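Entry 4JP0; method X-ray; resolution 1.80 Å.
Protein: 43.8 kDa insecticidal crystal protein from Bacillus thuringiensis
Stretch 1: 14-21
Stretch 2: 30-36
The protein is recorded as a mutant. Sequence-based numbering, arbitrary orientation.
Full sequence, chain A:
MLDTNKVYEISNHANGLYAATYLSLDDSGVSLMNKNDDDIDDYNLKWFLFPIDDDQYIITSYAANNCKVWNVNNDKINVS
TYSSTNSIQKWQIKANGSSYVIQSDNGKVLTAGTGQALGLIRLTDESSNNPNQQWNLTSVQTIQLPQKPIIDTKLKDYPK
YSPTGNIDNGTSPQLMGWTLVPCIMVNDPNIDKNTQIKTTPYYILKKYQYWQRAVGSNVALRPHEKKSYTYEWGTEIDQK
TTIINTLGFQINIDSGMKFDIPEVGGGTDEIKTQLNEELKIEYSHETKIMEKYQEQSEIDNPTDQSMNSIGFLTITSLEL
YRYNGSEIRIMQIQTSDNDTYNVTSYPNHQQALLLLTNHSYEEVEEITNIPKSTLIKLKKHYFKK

Stretch 1 (14-21) ANGLYAAT
Stretch 2, residues 30-36: VSLMNKN

The segment from Tyr-18 runs antiparallel to the one that includes Ser-31 to Met-33; loop or turn precedes the first and follows the second. Their axes come within 4.5 Å and their N-to-C directions differ by 117°, so the ribbon is strongly twisted. In register, Tyr-18 faces Met-33 (CA to CA 5.2 Å), Ala-19 faces Leu-32 (4.7 Å between CA atoms) and Ala-20 faces Ser-31 (5.3 Å, CA to CA). The first and last are hydrogen-bonded pairs. Tyr-18 N donates to Met-33 O at 2.8 Å, almost straight at 176°, and Met-33 N returns a bond to Tyr-18 O at 2.9 Å. Two residues along, Ala-20 N reaches Ser-31 O at 2.9 Å, more bent at 138°, while Ser-31 N meets Ala-20 O at 2.9 Å. Between these rings the carbonyls also receive CA-H...O contacts, Ala-19 CA to Ser-31 O at 3.3 Å and Leu-32 CA to Tyr-18 O at 3.4 Å. All phi/psi values are extended: Leu-17 -85/154, Tyr-18 -107/139, Ala-19 -64/136, Ala-20 -151/150, Thr-21 -121/160; Val-30 -99/130, Ser-31 -127/-175, Leu-32 -117/127, Met-33 -126/152, Asn-34 -81/133.

The approach to the strand turns through Asn-15 (-114/-7) and Gly-16 (72/10), whose positive phi favours glycine. Asn-15, chi1 p, ties this turn together by accepting Leu-17 N at OD1, 2.9 Å away. Beyond the other strand, Lys-35 (-67/-9) turns the chain, and Asn-34 OD1, with chi1 t, takes Asn-36 N at 2.8 Å. A water joins the two bends: its oxygen lies 2.9 Å from Gly-16 O, to which it donates, and 3.0 Å from Lys-35 N, from which it accepts.

On the face carrying Ala-19 and Leu-32, a large side chain lies against a small one. Leu-32 (m, t) brings CD2 to 4.3 Å from Ala-19 CB; the short methyl leaves room for the branched chain. Ala-19 CB also lies 4.1 Å from CG1 of Val-30 (chi1 t), so it is a shallow floor touched by both residues. Leu-17, likewise m, t, points toward the partner: its CB rests 3.7 Å from Leu-32 CB, and its CD2 reaches over the backbone of Asn-34, 3.6 Å from CA. The other branch of Leu-32, CD1, lies 3.9 Å from Asn-15 ND2. Further along, Thr-21 (p) sets CG2 4.0 Å from Val-30 CG2.

The face of Tyr-18, Ala-20, Ser-31 and Met-33 repeats the theme. Met-33 (m, m, m) rests CG 3.8 Å from Ala-20 CB, while the sulfur and its methyl continue away from the alanine. Ser-31 (p) is compact beside the same alanine, and a second water's oxygen lies 2.6 Å from Ser-31 OG and 3.2 Å from Ala-20 O, to which it donates. The Tyr-18 ring (chi1 m, chi2 76°) comes nearer the partner at its end; Met-33 O lies at the ring edge near its plane, the Lys-35 chain passes it with CD 3.3 Å from Tyr-18 CE1, and Lys-35 NZ donates to Tyr-18 OH at 3.1 Å. Lysine suits this reach: chi1 is p and chi2 to chi4 are t, a stretched chain that carries the ammonium to the phenol oxygen. Together the stretches bury 592 Å².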

# COMPACT_ATOMS: atom_id res chain seq x y z
N ALA A 14 37.03 5.22 12.44
CA ALA A 14 38.36 5.84 12.61
C ALA A 14 38.42 6.87 13.73
O ALA A 14 39.36 6.85 14.51
CB ALA A 14 38.84 6.53 11.32
N ASN A 15 37.44 7.76 13.80
CA ASN A 15 37.56 8.92 14.69
C ASN A 15 36.60 8.98 15.87
O ASN A 15 36.70 9.87 16.71
CB ASN A 15 37.52 10.19 13.85
CG ASN A 15 36.15 10.47 13.24
OD1 ASN A 15 35.09 10.12 13.79
ND2 ASN A 15 36.16 11.18 12.13
N GLY A 16 35.65 8.05 15.90
CA GLY A 16 34.74 7.88 17.04
C GLY A 16 33.68 8.96 17.21
O GLY A 16 32.96 8.99 18.22
N LEU A 17 33.56 9.82 16.21
CA LEU A 17 32.57 10.91 16.20
C LEU A 17 31.23 10.44 15.69
O LEU A 17 31.18 9.44 14.98
CB LEU A 17 33.11 12.07 15.37
CG LEU A 17 34.44 12.68 15.85
CD1 LEU A 17 34.77 13.84 14.91
CD2 LEU A 17 34.32 13.14 17.32
N TYR A 18 30.14 11.11 16.10
CA TYR A 18 28.79 10.70 15.72
C TYR A 18 28.13 11.62 14.70
O TYR A 18 28.20 12.85 14.81
CB TYR A 18 27.90 10.66 16.96
CG TYR A 18 28.27 9.51 17.88
CD1 TYR A 18 29.40 9.56 18.70
CD2 TYR A 18 27.47 8.38 17.95
CE1 TYR A 18 29.74 8.47 19.57
CE2 TYR A 18 27.79 7.30 18.81
CZ TYR A 18 28.93 7.36 19.60
OH TYR A 18 29.24 6.30 20.42
N ALA A 19 27.43 11.01 13.74
CA ALA A 19 26.72 11.78 12.74
C ALA A 19 25.64 12.58 13.46
O ALA A 19 24.90 12.03 14.31
CB ALA A 19 26.09 10.83 11.70
N ALA A 20 25.50 13.86 13.10
CA ALA A 20 24.63 14.76 13.87
C ALA A 20 24.03 15.88 13.02
O ALA A 20 24.64 16.32 12.07
CB ALA A 20 25.45 15.40 14.97
N THR A 21 22.83 16.36 13.38
CA THR A 21 22.31 17.58 12.78
C THR A 21 22.07 18.58 13.89
O THR A 21 21.91 18.17 15.06
CB THR A 21 20.95 17.36 12.07
OG1 THR A 21 20.11 16.56 12.88
CG2 THR A 21 21.10 16.57 10.81
N VAL A 30 24.54 17.49 7.84
CA VAL A 30 24.97 16.44 8.75
C VAL A 30 26.48 16.59 8.97
O VAL A 30 27.24 16.71 8.01
CB VAL A 30 24.69 15.05 8.17
CG1 VAL A 30 25.18 13.96 9.16
CG2 VAL A 30 23.21 14.89 7.91
N SER A 31 26.91 16.61 10.22
CA SER A 31 28.33 16.71 10.57
C SER A 31 28.71 15.59 11.52
O SER A 31 27.90 14.74 11.83
CB SER A 31 28.61 18.04 11.28
OG SER A 31 27.76 18.12 12.46
N LEU A 32 29.93 15.62 12.02
CA LEU A 32 30.38 14.64 12.99
C LEU A 32 30.73 15.35 14.28
O LEU A 32 31.57 16.25 14.28
CB LEU A 32 31.61 13.85 12.48
CG LEU A 32 31.34 12.92 11.28
CD1 LEU A 32 32.61 12.21 10.76
CD2 LEU A 32 30.25 11.90 11.68
N MET A 33 30.14 14.89 15.39
CA MET A 33 30.32 15.56 16.68
C MET A 33 30.82 14.57 17.71
O MET A 33 30.47 13.39 17.63
CB MET A 33 28.97 16.10 17.20
CG MET A 33 28.43 17.27 16.38
SD MET A 33 29.49 18.74 16.59
CE MET A 33 29.26 18.98 18.35
N ASN A 34 31.56 15.08 18.70
CA ASN A 34 31.99 14.27 19.84
C ASN A 34 30.82 14.20 20.83
O ASN A 34 30.21 15.23 21.13
CB ASN A 34 33.22 14.86 20.52
CG ASN A 34 33.77 13.95 21.59
OD1 ASN A 34 33.06 13.53 22.48
ND2 ASN A 34 35.05 13.62 21.48
N LYS A 35 30.50 13.01 21.32
CA LYS A 35 29.29 12.88 22.14
C LYS A 35 29.42 13.59 23.45
O LYS A 35 28.41 13.78 24.14
CB LYS A 35 28.84 11.42 22.32
CG LYS A 35 29.79 10.54 23.11
CD LYS A 35 29.44 9.05 22.85
CE LYS A 35 30.39 8.08 23.55
NZ LYS A 35 29.89 6.65 23.43
N ASN A 36 30.62 14.06 23.77
CA ASN A 36 30.81 14.82 25.02
C ASN A 36 31.14 16.29 24.76
O ASN A 36 31.69 17.00 25.60
CB ASN A 36 31.85 14.13 25.90
CG ASN A 36 31.38 12.77 26.39
OD1 ASN A 36 30.35 12.66 27.06
ND2 ASN A 36 32.12 11.72 26.05
O HOH W 1 32.34 10.87 20.29
O HOH W 2 25.59 19.33 11.84